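Local atomic coordinates of transcriptional regulator Tm0710 (Thermotoga maritima, PDB entry 2A61), a protein that probably binds DNA as a dimeric transcriptional regulator of the MarR family, through a winged helix-turn-helix domain in each subunit. Residues Gly58-Lys61 and Ser62-Thr65; Thr94-Gly97 and Glu98-Ile101. All blocks are in the same frame, centred on the assembly; numbering follows the deposited sequence.

Contact 1 (Gly58-Lys61 and Ser62-Thr65); sequences GVAK and STVT
Val59 meets Thr63 methyl to methyl where the turn of the helix-turn-helix runs into helix 61-73, by family the probable recognition helix. Their side chains cross at about a right angle, Val59 CG2 lying 3.7 Å from Thr63 CG2. The same valine methyl also reaches Val64 CG2, at 3.9 Å, and forms a small apolar patch beside the first helical turn. The torsion of Thr63 divides its branches: CG2 lies anti to the backbone N and goes to the valine, while OG1, with chi1 -57°, sits beside that N. From there OG1 makes a weak bond to a water that accepts from Ala60 N at 2.9 Å. It also hydrogen-bonds Thr63 OG1 of the second subunit, and each Thr63 packs on the partner's Val59. A valine in place of Thr63 would keep a methyl for Val59, but the hydroxyl pair joining the subunits would probably be lost, along with the water's weak second hold.

Ala60, the N-cap residue, has no polar side chain; its carbonyl O receives Val64 N in the carbonyl plane at 3.2 Å, a nearly straight bond (171°). Gly58, at positive phi, is the C-prime residue of the Schellman motif closing helix 50-57, a conformation easiest without a CB. Threonine thus suits a site facing both ways, its methyl serving the apolar patch and its hydroxyl a polar link between subunits.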
ATOM      1  N   GLY A  58      12.629   1.089   1.220  1.00 21.11           N
ATOM      2  CA  GLY A  58      13.526   0.482   0.223  1.00 21.34           C
ATOM      3  C   GLY A  58      14.320   1.488  -0.582  1.00 22.15           C
ATOM      4  O   GLY A  58      14.604   1.263  -1.782  1.00 21.76           O
ATOM      5  N   VAL A  59      14.676   2.601   0.072  1.00 22.09           N
ATOM      6  CA  VAL A  59      15.524   3.639  -0.538  1.00 21.86           C
ATOM      7  C   VAL A  59      16.780   3.891   0.314  1.00 22.62           C
ATOM      8  O   VAL A  59      16.780   3.651   1.527  1.00 21.85           O
ATOM      9  CB  VAL A  59      14.762   5.000  -0.798  1.00 22.45           C
ATOM     10  CG1 VAL A  59      13.661   4.845  -1.918  1.00 19.96           C
ATOM     11  CG2 VAL A  59      14.213   5.641   0.503  1.00 20.35           C
ATOM     12  N   ALA A  60      17.832   4.388  -0.327  1.00 23.10           N
ATOM     13  CA  ALA A  60      19.066   4.795   0.348  1.00 24.18           C
ATOM     14  C   ALA A  60      18.848   5.784   1.502  1.00 25.07           C
ATOM     15  O   ALA A  60      17.827   6.511   1.563  1.00 24.97           O
ATOM     16  CB  ALA A  60      20.054   5.372  -0.674  1.00 23.90           C
ATOM     17  N   LYS A  61      19.824   5.831   2.411  1.00 25.18           N
ATOM     18  CA  LYS A  61      19.739   6.698   3.580  1.00 25.69           C
ATOM     19  C   LYS A  61      19.668   8.174   3.166  1.00 24.98           C
ATOM     20  O   LYS A  61      18.973   8.961   3.810  1.00 25.48           O
ATOM     21  CB  LYS A  61      20.942   6.468   4.516  1.00 26.48           C
ATOM     22  CG  LYS A  61      21.083   5.020   4.982  1.00 31.19           C
ATOM     23  CD  LYS A  61      20.262   4.676   6.235  1.00 34.62           C
ATOM     24  CE  LYS A  61      20.288   3.171   6.452  1.00 37.20           C
ATOM     25  NZ  LYS A  61      21.699   2.641   6.413  1.00 42.36           N
ATOM     26  N   SER A  62      20.394   8.541   2.096  1.00 24.54           N
ATOM     27  CA  SER A  62      20.357   9.907   1.545  1.00 24.23           C
ATOM     28  C   SER A  62      18.963  10.350   1.165  1.00 22.86           C
ATOM     29  O   SER A  62      18.597  11.495   1.411  1.00 23.19           O
ATOM     30  CB  SER A  62      21.290  10.092   0.326  1.00 24.33           C
ATOM     31  OG  SER A  62      21.128   9.065  -0.649  1.00 27.27           O
ATOM     32  N   THR A  63      18.187   9.449   0.561  1.00 21.61           N
ATOM     33  CA  THR A  63      16.811   9.763   0.185  1.00 20.85           C
ATOM     34  C   THR A  63      15.958  10.002   1.447  1.00 19.70           C
ATOM     35  O   THR A  63      15.234  10.996   1.562  1.00 18.54           O
ATOM     36  CB  THR A  63      16.199   8.614  -0.635  1.00 21.44           C
ATOM     37  OG1 THR A  63      16.996   8.340  -1.786  1.00 22.56           O
ATOM     38  CG2 THR A  63      14.774   8.954  -1.070  1.00 20.47           C
ATOM     39  N   VAL A  64      16.064   9.075   2.400  1.00 19.17           N
ATOM     40  CA  VAL A  64      15.357   9.193   3.667  1.00 19.19           C
ATOM     41  C   VAL A  64      15.671  10.555   4.313  1.00 17.66           C
ATOM     42  O   VAL A  64      14.796  11.251   4.745  1.00 17.81           O
ATOM     43  CB  VAL A  64      15.775   8.063   4.632  1.00 18.69           C
ATOM     44  CG1 VAL A  64      15.136   8.297   5.995  1.00 19.42           C
ATOM     45  CG2 VAL A  64      15.407   6.708   4.039  1.00 19.31           C
ATOM     46  N   THR A  65      16.944  10.913   4.370  1.00 18.97           N
ATOM     47  CA  THR A  65      17.372  12.173   4.958  1.00 20.40           C
ATOM     48  C   THR A  65      16.654  13.315   4.323  1.00 18.50           C
ATOM     49  O   THR A  65      16.168  14.168   5.024  1.00 19.58           O
ATOM     50  CB  THR A  65      18.908  12.427   4.840  1.00 20.44           C
ATOM     51  OG1 THR A  65      19.600  11.344   5.455  1.00 23.04           O
ATOM     52  CG2 THR A  65      19.294  13.722   5.558  1.00 24.41           C
TER
HETATM   53  O   HOH W   1      17.303   5.299  -3.081  1.00 37.89           O

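Contact 2 (Thr94-Gly97 and Glu98-Ile101); sequences TRKG and EEVI
Glu98 OE1 is gripped twice by Arg95, through NH2 at 3.0 Å and NE at 3.2 Å, in an i to i+3 salt bridge on the first turn of helix 95-119, just after the wing hairpin of the winged helix-turn-helix fold. The grip is side-on but uneven. NE meets OE1 on its anti side, whereas NH2 comes from above the carboxylate plane, and both approach from the same face. The guanidinium and carboxylate planes stand 82° apart, and Glu98 CB lies over one face of the guanidinium. Bends at chi2 and chi3 shorten the arginine and bring its end forward to Glu98. NH2 has a second salt-bridge partner in Glu102, one turn beyond Glu98, while Glu99 OE2, 4.1 Å from Arg95 NH1, lies beyond a salt bridge; one positive charge is thus shared among several carboxylates and would probably steady them.

Thr94 is the N-cap: its OG1, between the backbone N and the carbonyl carbon (chi1 59°), accepts from Gly97 N, three residues on, at 3.1 Å. Threonine suits this place because its hydroxyl can accept from a helix N-H and still donate to a carbonyl, here Gly75 O. Lys96 runs fully extended away from this turn to Asp74 O and a cation-pi contact with Tyr76. Val100 and Ile101 suit the buried side because they meet apolar and aromatic neighbours: Ile101 packs on Phe36 and Leu39 of helix 33-45, and Val100 on Phe29. Gly97 is buried too, and the end of the isoleucine reaches back a turn, bringing Ile101 CD1 to 3.4 Å from Gly97 O.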
ATOM      1  N   THR A  94       4.599  14.392  15.323  1.00 18.95           N
ATOM      2  CA  THR A  94       4.024  15.498  16.079  1.00 19.26           C
ATOM      3  C   THR A  94       2.492  15.448  15.975  1.00 20.34           C
ATOM      4  O   THR A  94       1.949  14.658  15.215  1.00 18.99           O
ATOM      5  CB  THR A  94       4.483  16.875  15.508  1.00 19.34           C
ATOM      6  OG1 THR A  94       4.077  16.977  14.152  1.00 17.81           O
ATOM      7  CG2 THR A  94       5.993  17.034  15.548  1.00 15.71           C
ATOM      8  N   ARG A  95       1.813  16.325  16.720  1.00 20.82           N
ATOM      9  CA  ARG A  95       0.387  16.488  16.598  1.00 22.67           C
ATOM     10  C   ARG A  95      -0.028  16.812  15.183  1.00 22.05           C
ATOM     11  O   ARG A  95      -1.032  16.282  14.671  1.00 21.22           O
ATOM     12  CB  ARG A  95      -0.070  17.666  17.447  1.00 24.83           C
ATOM     13  CG  ARG A  95      -1.276  17.414  18.304  1.00 29.68           C
ATOM     14  CD  ARG A  95      -2.574  17.093  17.578  1.00 34.47           C
ATOM     15  NE  ARG A  95      -2.844  15.654  17.652  1.00 37.71           N
ATOM     16  CZ  ARG A  95      -3.953  15.039  17.228  1.00 39.30           C
ATOM     17  NH1 ARG A  95      -4.987  15.722  16.688  1.00 36.39           N
ATOM     18  NH2 ARG A  95      -4.013  13.713  17.343  1.00 37.62           N
ATOM     19  N   LYS A  96       0.709  17.737  14.570  1.00 21.32           N
ATOM     20  CA  LYS A  96       0.446  18.139  13.211  1.00 21.56           C
ATOM     21  C   LYS A  96       0.582  16.966  12.243  1.00 20.53           C
ATOM     22  O   LYS A  96      -0.205  16.843  11.307  1.00 20.11           O
ATOM     23  CB  LYS A  96       1.392  19.246  12.812  1.00 22.14           C
ATOM     24  CG  LYS A  96       1.053  19.864  11.467  1.00 24.28           C
ATOM     25  CD  LYS A  96       2.004  21.001  11.166  1.00 28.75           C
ATOM     26  CE  LYS A  96       1.712  21.649   9.804  1.00 28.55           C
ATOM     27  NZ  LYS A  96       2.833  22.563   9.533  1.00 28.52           N
ATOM     28  N   GLY A  97       1.603  16.138  12.458  1.00 19.60           N
ATOM     29  CA  GLY A  97       1.780  14.890  11.685  1.00 18.66           C
ATOM     30  C   GLY A  97       0.593  13.944  11.873  1.00 18.59           C
ATOM     31  O   GLY A  97       0.132  13.346  10.901  1.00 18.27           O
ATOM     32  N   GLU A  98       0.078  13.839  13.110  1.00 17.76           N
ATOM     33  CA  GLU A  98      -1.077  12.985  13.387  1.00 18.60           C
ATOM     34  C   GLU A  98      -2.309  13.451  12.642  1.00 17.78           C
ATOM     35  O   GLU A  98      -3.050  12.620  12.126  1.00 17.19           O
ATOM     36  CB  GLU A  98      -1.390  12.925  14.881  1.00 18.31           C
ATOM     37  CG  GLU A  98      -0.374  12.118  15.668  1.00 20.86           C
ATOM     38  CD  GLU A  98      -0.759  11.983  17.147  1.00 25.66           C
ATOM     39  OE1 GLU A  98      -1.094  13.000  17.767  1.00 32.58           O
ATOM     40  OE2 GLU A  98      -0.705  10.855  17.654  1.00 32.26           O
ATOM     41  N   GLU A  99      -2.513  14.765  12.587  1.00 18.19           N
ATOM     42  CA  GLU A  99      -3.697  15.338  11.937  1.00 21.03           C
ATOM     43  C   GLU A  99      -3.754  14.932  10.467  1.00 19.26           C
ATOM     44  O   GLU A  99      -4.815  14.816   9.912  1.00 21.71           O
ATOM     45  CB  GLU A  99      -3.719  16.877  12.057  1.00 21.70           C
ATOM     46  CG  GLU A  99      -4.084  17.356  13.456  1.00 23.20           C
ATOM     47  CD  GLU A  99      -3.672  18.798  13.762  1.00 26.09           C
ATOM     48  OE1 GLU A  99      -3.049  19.484  12.907  1.00 28.52           O
ATOM     49  OE2 GLU A  99      -3.998  19.249  14.891  1.00 32.65           O
ATOM     50  N   VAL A 100      -2.602  14.782   9.843  1.00 18.89           N
ATOM     51  CA  VAL A 100      -2.519  14.384   8.440  1.00 18.46           C
ATOM     52  C   VAL A 100      -3.123  12.947   8.338  1.00 17.31           C
ATOM     53  O   VAL A 100      -4.051  12.740   7.575  1.00 16.42           O
ATOM     54  CB  VAL A 100      -1.067  14.361   7.933  1.00 17.24           C
ATOM     55  CG1 VAL A 100      -1.025  13.801   6.478  1.00 18.42           C
ATOM     56  CG2 VAL A 100      -0.398  15.752   8.014  1.00 18.67           C
ATOM     57  N   ILE A 101      -2.614  11.987   9.134  1.00 17.03           N
ATOM     58  CA  ILE A 101      -3.158  10.625   9.123  1.00 18.38           C
ATOM     59  C   ILE A 101      -4.659  10.626   9.426  1.00 18.88           C
ATOM     60  O   ILE A 101      -5.434   9.948   8.745  1.00 17.62           O
ATOM     61  CB  ILE A 101      -2.355   9.663  10.086  1.00 19.51           C
ATOM     62  CG1 ILE A 101      -1.051   9.216   9.410  1.00 21.41           C
ATOM     63  CG2 ILE A 101      -3.107   8.370  10.327  1.00 19.97           C
ATOM     64  CD1 ILE A 101       0.021  10.209   9.484  1.00 20.19           C
TER
HETATM   65  O   HOH W   2      -1.687  18.779   9.779  1.00 37.95           O

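Both contacts are the opening turns of helices, each partly buried, but they begin differently. Contact 1 follows a tight turn between two helices and lacks a side-chain cap; contact 2 follows a strand and is capped by a threonine hydroxyl. Their centres are 22 Å apart and their nearest atoms about 15 Å, without touching. Contact 1 lies far from the centre of the chain and faces the second subunit, with small apolar and hydroxyl groups. Contact 2 lies nearer the centre, touches no other protein chain of the assembly, and is two-sided: charged pairs on its outer side, valine and isoleucine turned into the domain against helices 26-29 and 33-45.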